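Local coordinates for cytochrome C-type biogenesis protein ccmF (Thermus thermophilus, PDB 6ZMQ) that is a membrane-bound heme lyase of cytochrome c maturation that binds a heme b and probably helps deliver heme to apocytochrome c, at residues A[272-275]-A[276-280]; A[365-368]-A[369-373]; A[183-186]-A[187-190]; A[241-244]-A[245-249]. All coordinates share one frame; numbering follows the deposited sequence.

Contact 1. Residues A[272-275]-A[276-280]; sequences TAFL and HTAFV. With HEM (protoporphyrin IX containing Fe), chain B.
His276 joins Thr272, one turn back on helix 266-284, to the heme iron. Its backbone N donates to Thr272 O at 3.2 Å. CG sits beside the backbone N and anti to the carbonyl carbon (chi1 -73°), which brings the imidazole back along the helix. From there ND1 makes a weak bond to the same Thr272 O at 3.3 Å; the N-H...O angle is only 125°. On the far side of the ring NE2 binds the heme iron at 2.3 Å. His510 NE2 is the other axial ligand.

Thr277 N bonds Ala273 O at 3.0 Å. Its side chain leans on Phe294 and Ala370, so this side of the helix meets helices 288-307 and 362-384. Ala278 N donates to Phe274 O, and Ala278 CB packs 4.2 Å from Phe274 CE1. Phe279 N continues the pattern to Leu275 O. The Phe279 ring lies with one face against the heme propionate carbon CAA, 3.8 Å from CZ. Leu275 CD2 touches the other propionate chain at CBD, 3.6 Å away. Val280 packs on Leu366 of helix 362-384.

Thr272 O thus accepts both a main-chain N-H and the imidazole ND1. This second-shell bond is weak, but it is likely to help set the rotation of the imidazole that ligates the iron.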
# COMPACT_ATOMS: atom_id res chain seq x y z
N THR A 272 -2.99 10.21 1.69
CA THR A 272 -3.16 11.07 0.51
C THR A 272 -3.68 12.41 0.99
O THR A 272 -3.17 13.43 0.58
CB THR A 272 -4.26 10.56 -0.39
OG1 THR A 272 -3.71 9.29 -0.66
CG2 THR A 272 -4.32 11.30 -1.70
N ALA A 273 -4.65 12.40 1.87
CA ALA A 273 -5.17 13.67 2.37
C ALA A 273 -4.05 14.41 3.08
O ALA A 273 -3.85 15.59 2.90
CB ALA A 273 -6.29 13.37 3.31
N PHE A 274 -3.29 13.65 3.83
CA PHE A 274 -2.17 14.23 4.59
C PHE A 274 -1.15 14.81 3.63
O PHE A 274 -0.71 15.87 3.86
CB PHE A 274 -1.56 13.17 5.48
CG PHE A 274 -0.24 13.55 6.05
CD1 PHE A 274 -0.11 14.70 6.76
CD2 PHE A 274 0.85 12.76 5.85
CE1 PHE A 274 1.11 15.03 7.28
CE2 PHE A 274 2.08 13.09 6.36
CZ PHE A 274 2.21 14.23 7.09
N LEU A 275 -0.87 14.15 2.53
CA LEU A 275 0.13 14.64 1.56
C LEU A 275 -0.28 16.03 1.06
O LEU A 275 0.54 16.92 1.03
CB LEU A 275 0.14 13.61 0.45
CG LEU A 275 1.37 13.60 -0.42
CD1 LEU A 275 1.37 12.39 -1.29
CD2 LEU A 275 1.36 14.81 -1.29
N HIS A 276 -1.53 16.17 0.67
CA HIS A 276 -2.07 17.46 0.21
C HIS A 276 -2.05 18.50 1.33
O HIS A 276 -1.72 19.60 1.03
CB HIS A 276 -3.44 17.25 -0.44
CG HIS A 276 -3.39 16.60 -1.78
ND1 HIS A 276 -2.70 15.47 -2.01
CD2 HIS A 276 -3.97 16.91 -2.94
CE1 HIS A 276 -2.83 15.13 -3.26
NE2 HIS A 276 -3.58 15.99 -3.85
N THR A 277 -2.41 18.19 2.58
CA THR A 277 -2.39 19.20 3.63
C THR A 277 -0.94 19.58 3.95
O THR A 277 -0.70 20.72 4.27
CB THR A 277 -3.47 18.90 4.67
OG1 THR A 277 -3.04 17.78 5.42
CG2 THR A 277 -4.74 18.47 4.00
N ALA A 278 -0.02 18.62 3.90
CA ALA A 278 1.38 18.92 4.18
C ALA A 278 1.87 19.84 3.10
O ALA A 278 2.45 20.80 3.43
CB ALA A 278 2.20 17.67 4.21
N PHE A 279 1.51 19.59 1.87
CA PHE A 279 1.91 20.51 0.81
C PHE A 279 1.36 21.91 1.07
O PHE A 279 2.08 22.86 0.89
CB PHE A 279 1.33 20.01 -0.49
CG PHE A 279 1.43 21.05 -1.56
CD1 PHE A 279 2.64 21.38 -2.10
CD2 PHE A 279 0.32 21.76 -1.95
CE1 PHE A 279 2.75 22.37 -3.05
CE2 PHE A 279 0.43 22.75 -2.90
CZ PHE A 279 1.64 23.05 -3.45
N VAL A 280 0.12 22.05 1.51
CA VAL A 280 -0.43 23.41 1.72
C VAL A 280 0.39 24.16 2.75
O VAL A 280 0.80 25.25 2.47
CB VAL A 280 -1.89 23.40 2.15
CG1 VAL A 280 -2.32 24.74 2.66
CG2 VAL A 280 -2.76 22.99 1.00
CHA HEM B . 0.45 17.19 -5.73
CHB HEM B . -4.15 18.87 -5.92
CHC HEM B . -5.83 14.26 -5.54
CHD HEM B . -1.23 12.67 -5.84
C1A HEM B . -0.68 18.00 -5.81
C2A HEM B . -0.61 19.41 -5.86
C3A HEM B . -1.89 19.89 -5.91
C4A HEM B . -2.76 18.79 -5.89
CMA HEM B . -2.31 21.33 -5.98
CAA HEM B . 0.65 20.27 -5.86
CBA HEM B . 1.31 20.31 -7.25
CGA HEM B . 0.41 20.97 -8.27
O1A HEM B . 0.01 20.32 -9.26
O2A HEM B . 0.07 22.16 -8.11
C1B HEM B . -4.98 17.73 -5.81
C2B HEM B . -6.38 17.80 -5.64
C3B HEM B . -6.86 16.53 -5.53
C4B HEM B . -5.70 15.65 -5.61
CMB HEM B . -7.20 19.05 -5.59
CAB HEM B . -8.25 16.10 -5.33
CBB HEM B . -8.62 15.82 -3.92
C1C HEM B . -4.73 13.44 -5.67
C2C HEM B . -4.78 12.06 -5.89
C3C HEM B . -3.48 11.64 -5.97
C4C HEM B . -2.62 12.76 -5.81
CMC HEM B . -5.99 11.17 -6.01
CAC HEM B . -3.06 10.27 -6.18
CBC HEM B . -2.68 9.81 -7.54
C1D HEM B . -0.35 13.76 -5.77
C2D HEM B . 1.11 13.66 -5.68
C3D HEM B . 1.60 14.92 -5.65
C4D HEM B . 0.41 15.79 -5.73
CMD HEM B . 1.92 12.39 -5.62
CAD HEM B . 3.06 15.34 -5.55
CBD HEM B . 3.34 15.84 -4.13
CGD HEM B . 4.79 16.16 -3.85
O1D HEM B . 5.18 17.35 -3.78
O2D HEM B . 5.60 15.24 -3.67
NA HEM B . -2.01 17.65 -5.81
NB HEM B . -4.62 16.43 -5.77
NC HEM B . -3.43 13.85 -5.66
ND HEM B . -0.69 15.03 -5.81
FE HEM B . -2.66 15.73 -5.92

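Contact 2. Residues A[365-368]-A[369-373]; sequences ALLL and GAFFF. With HEM (protoporphyrin IX containing Fe), chain B.
Leu368 O accepts the backbone N-H of Phe372 at 2.9 Å, a length shared by all four main-chain bonds between 365-368 and 369-373. They are the regular i to i+4 bonds of an alpha-helix, helix 362-384, predicted to span the membrane. Gly369, Ala370 and Phe371 donate to Ala365, Leu366 and Leu367 in the same way.

Leu368 and Phe371 lie on the surface, with Leu367 and Phe372 partly so. Leu367 and Phe371 lie side by side and point the same way, with Leu367 CD1 against CD2 and CE2 of the ring. Leu368 has CG anti to the backbone N (chi1 -172°), which brings CD1 to Phe372, 3.8 Å from CE1. The two side chains cross obliquely. Replacing Phe372 by alanine is likely to leave Leu368 CD1 without this partner and to open a gap toward Ile416 and Leu419 on helix 402-422. Phe371 also meets Trp290 edge-to-face.

The other side of the helix lines the heme. Leu366 CD2 rests near the meso carbon CHB and the methyl CMB. Gly369 has no side chain, and its CA comes to 3.5 Å from the vinyl carbon CBB. Ala370 touches Thr277 and Phe294, joining this helix to its neighbours. Phe373 meets CBB too, through CE2 at 3.6 Å. The heme methyl CMC lies at the edge of the Phe373 ring, in its plane, 3.6 Å from CZ.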
# COMPACT_ATOMS: atom_id res chain seq x y z
N ALA A 365 -10.10 24.16 -2.10
CA ALA A 365 -10.26 22.97 -2.93
C ALA A 365 -9.44 21.80 -2.40
O ALA A 365 -9.95 20.67 -2.35
CB ALA A 365 -9.89 23.29 -4.38
N LEU A 366 -8.20 22.05 -1.97
CA LEU A 366 -7.37 20.96 -1.43
C LEU A 366 -7.89 20.48 -0.09
O LEU A 366 -7.84 19.28 0.20
CB LEU A 366 -5.90 21.37 -1.27
CG LEU A 366 -4.86 21.70 -2.35
CD1 LEU A 366 -3.45 21.29 -1.91
CD2 LEU A 366 -5.16 21.19 -3.73
N LEU A 367 -8.43 21.39 0.73
CA LEU A 367 -8.95 21.02 2.04
C LEU A 367 -10.27 20.27 1.91
O LEU A 367 -10.51 19.33 2.67
CB LEU A 367 -9.09 22.28 2.89
CG LEU A 367 -9.33 22.34 4.40
CD1 LEU A 367 -10.77 22.13 4.83
CD2 LEU A 367 -8.43 21.30 5.07
N LEU A 368 -11.11 20.65 0.94
CA LEU A 368 -12.33 19.89 0.69
C LEU A 368 -12.02 18.54 0.06
O LEU A 368 -12.71 17.56 0.35
CB LEU A 368 -13.29 20.69 -0.21
CG LEU A 368 -14.69 20.11 -0.41
CD1 LEU A 368 -15.30 19.72 0.94
CD2 LEU A 368 -15.61 21.04 -1.19
N GLY A 369 -10.96 18.45 -0.75
CA GLY A 369 -10.55 17.15 -1.27
C GLY A 369 -10.00 16.23 -0.20
O GLY A 369 -10.28 15.03 -0.19
N ALA A 370 -9.20 16.78 0.72
CA ALA A 370 -8.75 16.03 1.89
C ALA A 370 -9.91 15.64 2.80
O ALA A 370 -9.88 14.56 3.41
CB ALA A 370 -7.72 16.86 2.67
N PHE A 371 -10.94 16.48 2.89
CA PHE A 371 -12.17 16.11 3.58
C PHE A 371 -12.89 14.97 2.87
O PHE A 371 -13.52 14.13 3.53
CB PHE A 371 -13.11 17.31 3.71
CG PHE A 371 -13.07 17.96 5.05
CD1 PHE A 371 -13.46 17.27 6.19
CD2 PHE A 371 -12.68 19.29 5.17
CE1 PHE A 371 -13.44 17.88 7.43
CE2 PHE A 371 -12.66 19.91 6.42
CZ PHE A 371 -13.04 19.21 7.54
N PHE A 372 -12.84 14.95 1.54
CA PHE A 372 -13.46 13.87 0.77
C PHE A 372 -12.71 12.55 0.98
O PHE A 372 -13.34 11.49 1.10
CB PHE A 372 -13.47 14.24 -0.71
CG PHE A 372 -14.72 14.97 -1.16
CD1 PHE A 372 -15.35 15.90 -0.33
CD2 PHE A 372 -15.25 14.72 -2.42
CE1 PHE A 372 -16.48 16.57 -0.76
CE2 PHE A 372 -16.39 15.39 -2.85
CZ PHE A 372 -17.00 16.32 -2.01
N PHE A 373 -11.37 12.61 1.04
CA PHE A 373 -10.56 11.43 1.33
C PHE A 373 -10.82 10.90 2.74
O PHE A 373 -11.01 9.69 2.94
CB PHE A 373 -9.07 11.77 1.16
CG PHE A 373 -8.58 11.74 -0.26
CD1 PHE A 373 -8.59 10.56 -0.99
CD2 PHE A 373 -8.07 12.88 -0.84
CE1 PHE A 373 -8.12 10.54 -2.29
CE2 PHE A 373 -7.61 12.87 -2.15
CZ PHE A 373 -7.63 11.70 -2.86
CHA HEM B . 0.45 17.19 -5.73
CHB HEM B . -4.15 18.87 -5.92
CHC HEM B . -5.83 14.26 -5.54
CHD HEM B . -1.23 12.67 -5.84
C1A HEM B . -0.68 18.00 -5.81
C2A HEM B . -0.61 19.41 -5.86
C3A HEM B . -1.89 19.89 -5.91
C4A HEM B . -2.76 18.79 -5.89
CMA HEM B . -2.31 21.33 -5.98
CAA HEM B . 0.65 20.27 -5.86
CBA HEM B . 1.31 20.31 -7.25
CGA HEM B . 0.41 20.97 -8.27
O1A HEM B . 0.01 20.32 -9.26
O2A HEM B . 0.07 22.16 -8.11
C1B HEM B . -4.98 17.73 -5.81
C2B HEM B . -6.38 17.80 -5.64
C3B HEM B . -6.86 16.53 -5.53
C4B HEM B . -5.70 15.65 -5.61
CMB HEM B . -7.20 19.05 -5.59
CAB HEM B . -8.25 16.10 -5.33
CBB HEM B . -8.62 15.82 -3.92
C1C HEM B . -4.73 13.44 -5.67
C2C HEM B . -4.78 12.06 -5.89
C3C HEM B . -3.48 11.64 -5.97
C4C HEM B . -2.62 12.76 -5.81
CMC HEM B . -5.99 11.17 -6.01
CAC HEM B . -3.06 10.27 -6.18
CBC HEM B . -2.68 9.81 -7.54
C1D HEM B . -0.35 13.76 -5.77
C2D HEM B . 1.11 13.66 -5.68
C3D HEM B . 1.60 14.92 -5.65
C4D HEM B . 0.41 15.79 -5.73
CMD HEM B . 1.92 12.39 -5.62
CAD HEM B . 3.06 15.34 -5.55
CBD HEM B . 3.34 15.84 -4.13
CGD HEM B . 4.79 16.16 -3.85
O1D HEM B . 5.18 17.35 -3.78
O2D HEM B . 5.60 15.24 -3.67
NA HEM B . -2.01 17.65 -5.81
NB HEM B . -4.62 16.43 -5.77
NC HEM B . -3.43 13.85 -5.66
ND HEM B . -0.69 15.03 -5.81
FE HEM B . -2.66 15.73 -5.92

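Contact 3. Residues A[183-186]-A[187-190]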
# COMPACT_ATOMS: atom_id res chain seq x y z
N HIS A 183 4.02 -17.36 -6.47
CA HIS A 183 4.28 -16.06 -7.08
C HIS A 183 5.13 -15.22 -6.13
O HIS A 183 5.11 -15.41 -4.92
CB HIS A 183 3.00 -15.31 -7.44
CG HIS A 183 3.20 -14.17 -8.40
ND1 HIS A 183 3.45 -14.36 -9.74
CD2 HIS A 183 3.18 -12.83 -8.21
CE1 HIS A 183 3.58 -13.19 -10.34
NE2 HIS A 183 3.42 -12.24 -9.43
N TRP A 184 5.87 -14.30 -6.73
CA TRP A 184 6.86 -13.46 -6.07
C TRP A 184 6.26 -12.24 -5.38
O TRP A 184 6.92 -11.68 -4.49
CB TRP A 184 7.94 -13.03 -7.09
CG TRP A 184 7.49 -12.84 -8.56
CD1 TRP A 184 7.26 -13.82 -9.50
CD2 TRP A 184 7.25 -11.59 -9.22
NE1 TRP A 184 6.88 -13.25 -10.69
CE2 TRP A 184 6.87 -11.89 -10.55
CE3 TRP A 184 7.31 -10.26 -8.82
CZ2 TRP A 184 6.56 -10.89 -11.48
CZ3 TRP A 184 7.00 -9.27 -9.75
CH2 TRP A 184 6.63 -9.59 -11.06
N MET A 185 5.05 -11.80 -5.76
CA MET A 185 4.46 -10.62 -5.15
C MET A 185 4.04 -10.88 -3.70
O MET A 185 4.05 -9.97 -2.88
CB MET A 185 3.31 -10.07 -6.00
CG MET A 185 2.83 -8.65 -5.62
SD MET A 185 2.40 -7.65 -7.05
CE MET A 185 4.03 -7.43 -7.76
N MET A 186 3.78 -12.15 -3.35
CA MET A 186 3.59 -12.52 -1.93
C MET A 186 4.87 -12.34 -1.11
O MET A 186 4.81 -12.31 0.13
CB MET A 186 3.05 -13.95 -1.83
CG MET A 186 2.20 -14.20 -0.56
SD MET A 186 1.76 -15.90 -0.11
CE MET A 186 0.41 -16.18 -1.25
N ALA A 187 6.01 -12.21 -1.77
CA ALA A 187 7.22 -11.63 -1.19
C ALA A 187 7.19 -10.11 -1.14
O ALA A 187 7.48 -9.52 -0.09
CB ALA A 187 8.43 -12.08 -2.00
N VAL A 188 6.83 -9.43 -2.24
CA VAL A 188 7.13 -8.01 -2.35
C VAL A 188 5.95 -7.09 -2.01
O VAL A 188 6.17 -5.91 -1.68
CB VAL A 188 7.72 -7.65 -3.73
CG1 VAL A 188 8.84 -8.65 -4.10
CG2 VAL A 188 6.66 -7.60 -4.81
N HIS A 189 4.71 -7.58 -2.06
CA HIS A 189 3.59 -6.84 -1.49
C HIS A 189 3.65 -6.64 0.04
O HIS A 189 3.14 -5.60 0.50
CB HIS A 189 2.28 -7.49 -1.94
CG HIS A 189 1.03 -6.82 -1.47
ND1 HIS A 189 0.48 -7.05 -0.22
CD2 HIS A 189 0.20 -5.96 -2.09
CE1 HIS A 189 -0.63 -6.35 -0.11
NE2 HIS A 189 -0.82 -5.68 -1.23
N PRO A 190 4.17 -7.57 0.88
CA PRO A 190 4.39 -7.20 2.30
C PRO A 190 5.36 -6.05 2.53
O PRO A 190 4.98 -5.07 3.20
CB PRO A 190 4.91 -8.50 2.91
CG PRO A 190 4.19 -9.55 2.18
CD PRO A 190 4.13 -9.06 0.76
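The N-terminal turn of helix 185-213 is tied by Trp184 and Met185 to the residues that lead into its Pro190 kink. Trp184 O accepts from Ala187 N at 2.9 Å. That is a three-residue step, and the donor stands 61° out of the carbonyl plane. Val188 N adds a weak bond to the same oxygen. The next bond is of the regular four-residue kind: His189 N donates to Met185 O, in the carbonyl plane and nearly straight at 166°.

Met185 carries most of the side-chain contact. Its chain bends at chi2 and chi3 and brings CE to 4.0 Å from Val188 CG2, the two side chains crossing at about a right angle. Its CG lies 3.9 Å from His189 CB. Val188 also touches a bound phosphatidylethanolamine. Ala187 O is hydrogen-bonded to Trp107 NE1, which ties this turn to a loop.

Pro190 has no N-H to give. Its CD, bonded to N in place of the hydrogen, lies 3.4 Å from Met186 O, the carbonyl that an N-H would have bonded. The regular bonding therefore breaks at this point, and the kink here probably reflects the missing N-H and the bulk of the proline ring.

Contact 4. Residues A[241-244]-A[245-249]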
# COMPACT_ATOMS: atom_id res chain seq x y z
N GLY A 241 -1.23 -4.93 -5.15
CA GLY A 241 -2.22 -5.86 -4.63
C GLY A 241 -3.42 -6.02 -5.53
O GLY A 241 -3.95 -7.13 -5.68
N MET A 242 -3.85 -4.92 -6.17
CA MET A 242 -4.88 -4.96 -7.21
C MET A 242 -4.49 -5.85 -8.39
O MET A 242 -5.28 -6.73 -8.79
CB MET A 242 -5.17 -3.55 -7.72
CG MET A 242 -6.32 -2.80 -7.10
SD MET A 242 -6.21 -1.10 -7.68
CE MET A 242 -7.90 -0.77 -8.15
N TRP A 243 -3.28 -5.65 -8.92
CA TRP A 243 -2.79 -6.42 -10.07
C TRP A 243 -2.66 -7.89 -9.73
O TRP A 243 -2.98 -8.76 -10.55
CB TRP A 243 -1.44 -5.87 -10.56
CG TRP A 243 -0.75 -6.80 -11.55
CD1 TRP A 243 -0.95 -6.83 -12.90
CD2 TRP A 243 0.23 -7.82 -11.27
NE1 TRP A 243 -0.17 -7.81 -13.48
CE2 TRP A 243 0.56 -8.43 -12.50
CE3 TRP A 243 0.83 -8.29 -10.10
CZ2 TRP A 243 1.49 -9.47 -12.59
CZ3 TRP A 243 1.75 -9.33 -10.20
CH2 TRP A 243 2.07 -9.91 -11.43
N TRP A 244 -2.18 -8.18 -8.52
CA TRP A 244 -1.93 -9.55 -8.11
C TRP A 244 -3.24 -10.29 -7.86
O TRP A 244 -3.38 -11.45 -8.26
CB TRP A 244 -1.02 -9.51 -6.89
CG TRP A 244 -0.78 -10.79 -6.17
CD1 TRP A 244 -0.75 -12.05 -6.69
CD2 TRP A 244 -0.48 -10.92 -4.79
NE1 TRP A 244 -0.49 -12.96 -5.71
CE2 TRP A 244 -0.32 -12.29 -4.53
CE3 TRP A 244 -0.36 -10.01 -3.74
CZ2 TRP A 244 -0.03 -12.77 -3.26
CZ3 TRP A 244 -0.05 -10.48 -2.50
CH2 TRP A 244 0.08 -11.85 -2.26
N SER A 245 -4.22 -9.61 -7.25
CA SER A 245 -5.53 -10.21 -7.02
C SER A 245 -6.27 -10.45 -8.33
O SER A 245 -7.05 -11.40 -8.45
CB SER A 245 -6.34 -9.32 -6.07
OG SER A 245 -7.71 -9.63 -6.12
N TYR A 246 -6.06 -9.59 -9.33
CA TYR A 246 -6.70 -9.84 -10.62
C TYR A 246 -5.99 -10.97 -11.38
O TYR A 246 -6.61 -11.99 -11.70
CB TYR A 246 -6.73 -8.58 -11.48
CG TYR A 246 -7.66 -8.66 -12.68
CD1 TYR A 246 -9.04 -8.59 -12.54
CD2 TYR A 246 -7.16 -8.87 -13.95
CE1 TYR A 246 -9.89 -8.66 -13.64
CE2 TYR A 246 -7.98 -8.94 -15.06
CZ TYR A 246 -9.35 -8.84 -14.90
OH TYR A 246 -10.15 -8.93 -16.02
N GLU A 247 -4.69 -10.83 -11.66
CA GLU A 247 -4.04 -11.70 -12.62
C GLU A 247 -3.42 -12.96 -12.01
O GLU A 247 -3.38 -13.99 -12.67
CB GLU A 247 -2.96 -10.92 -13.42
CG GLU A 247 -2.36 -11.68 -14.63
CD GLU A 247 -1.63 -10.80 -15.64
OE1 GLU A 247 -2.28 -9.97 -16.31
OE2 GLU A 247 -0.42 -11.02 -15.81
N VAL A 248 -2.94 -12.94 -10.77
CA VAL A 248 -2.25 -14.12 -10.26
C VAL A 248 -3.02 -14.87 -9.18
O VAL A 248 -3.08 -16.11 -9.24
CB VAL A 248 -0.83 -13.77 -9.75
CG1 VAL A 248 -0.00 -15.03 -9.62
CG2 VAL A 248 -0.14 -12.78 -10.66
N LEU A 249 -3.68 -14.20 -8.23
CA LEU A 249 -4.57 -14.93 -7.34
C LEU A 249 -5.84 -15.32 -8.06
O LEU A 249 -6.44 -16.35 -7.72
CB LEU A 249 -4.88 -14.10 -6.08
CG LEU A 249 -5.55 -14.71 -4.84
CD1 LEU A 249 -7.08 -14.65 -4.89
CD2 LEU A 249 -5.08 -16.15 -4.58
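The last turns of helix 224-247 run from Gly241 on regular i to i+4 bonds, and at the end Trp244 O accepts two donors, Val248 N at 3.0 Å and Leu249 N at 2.8 Å. The second is an i to i+5 bond, as in a pi-turn, and it is almost straight at 170°.

Trp243 CG is anti to the backbone N (chi1 168°), which turns the indole toward Glu247 and Val248. Glu247 CB sits over one face, toward the rim. Val248 CG2 makes an off-centre CH-pi contact, 4.2 Å from the centroid of the six-membered ring. With an alanine at Trp243, that methyl would probably lose its aromatic partner, and a gap would open beside Trp631, which meets the indole edge-to-face. Trp244 meets Val248 differently. Val248 CB lies in the plane of its ring, at the edge, 3.5 Å from CD1.

Ser245 OG bonds Gly253 O, and Tyr246 OH bonds Thr624 OG1. Gly253 lies in the tryptophan-rich loop that is the family's WWD signature. The doubled acceptance at Trp244 O and the two indoles probably fix the way the chain leaves the helix toward that loop.

In the fold
From the N terminus the order is contact 3, contact 4, contact 1, contact 2. Each is local to one helix, so none closes a long loop, and they run in series without nesting or crossing. Contacts 3 and 4 lie on successive helices, 185-213 and 224-247, and touch through Met185 SD and Trp243 CE3, 3.5 Å apart. Contacts 1 and 2 sit on helices 266-284 and 362-384, which belong to the cytochrome c assembly part and the CcmF C-terminal part of the sequence. Their centres are about 9 Å apart. They touch through Val280 and Leu366 and through Thr272 and Phe373, and share the heme. The two pairs are separate, with centres about 29 to 33 Å apart.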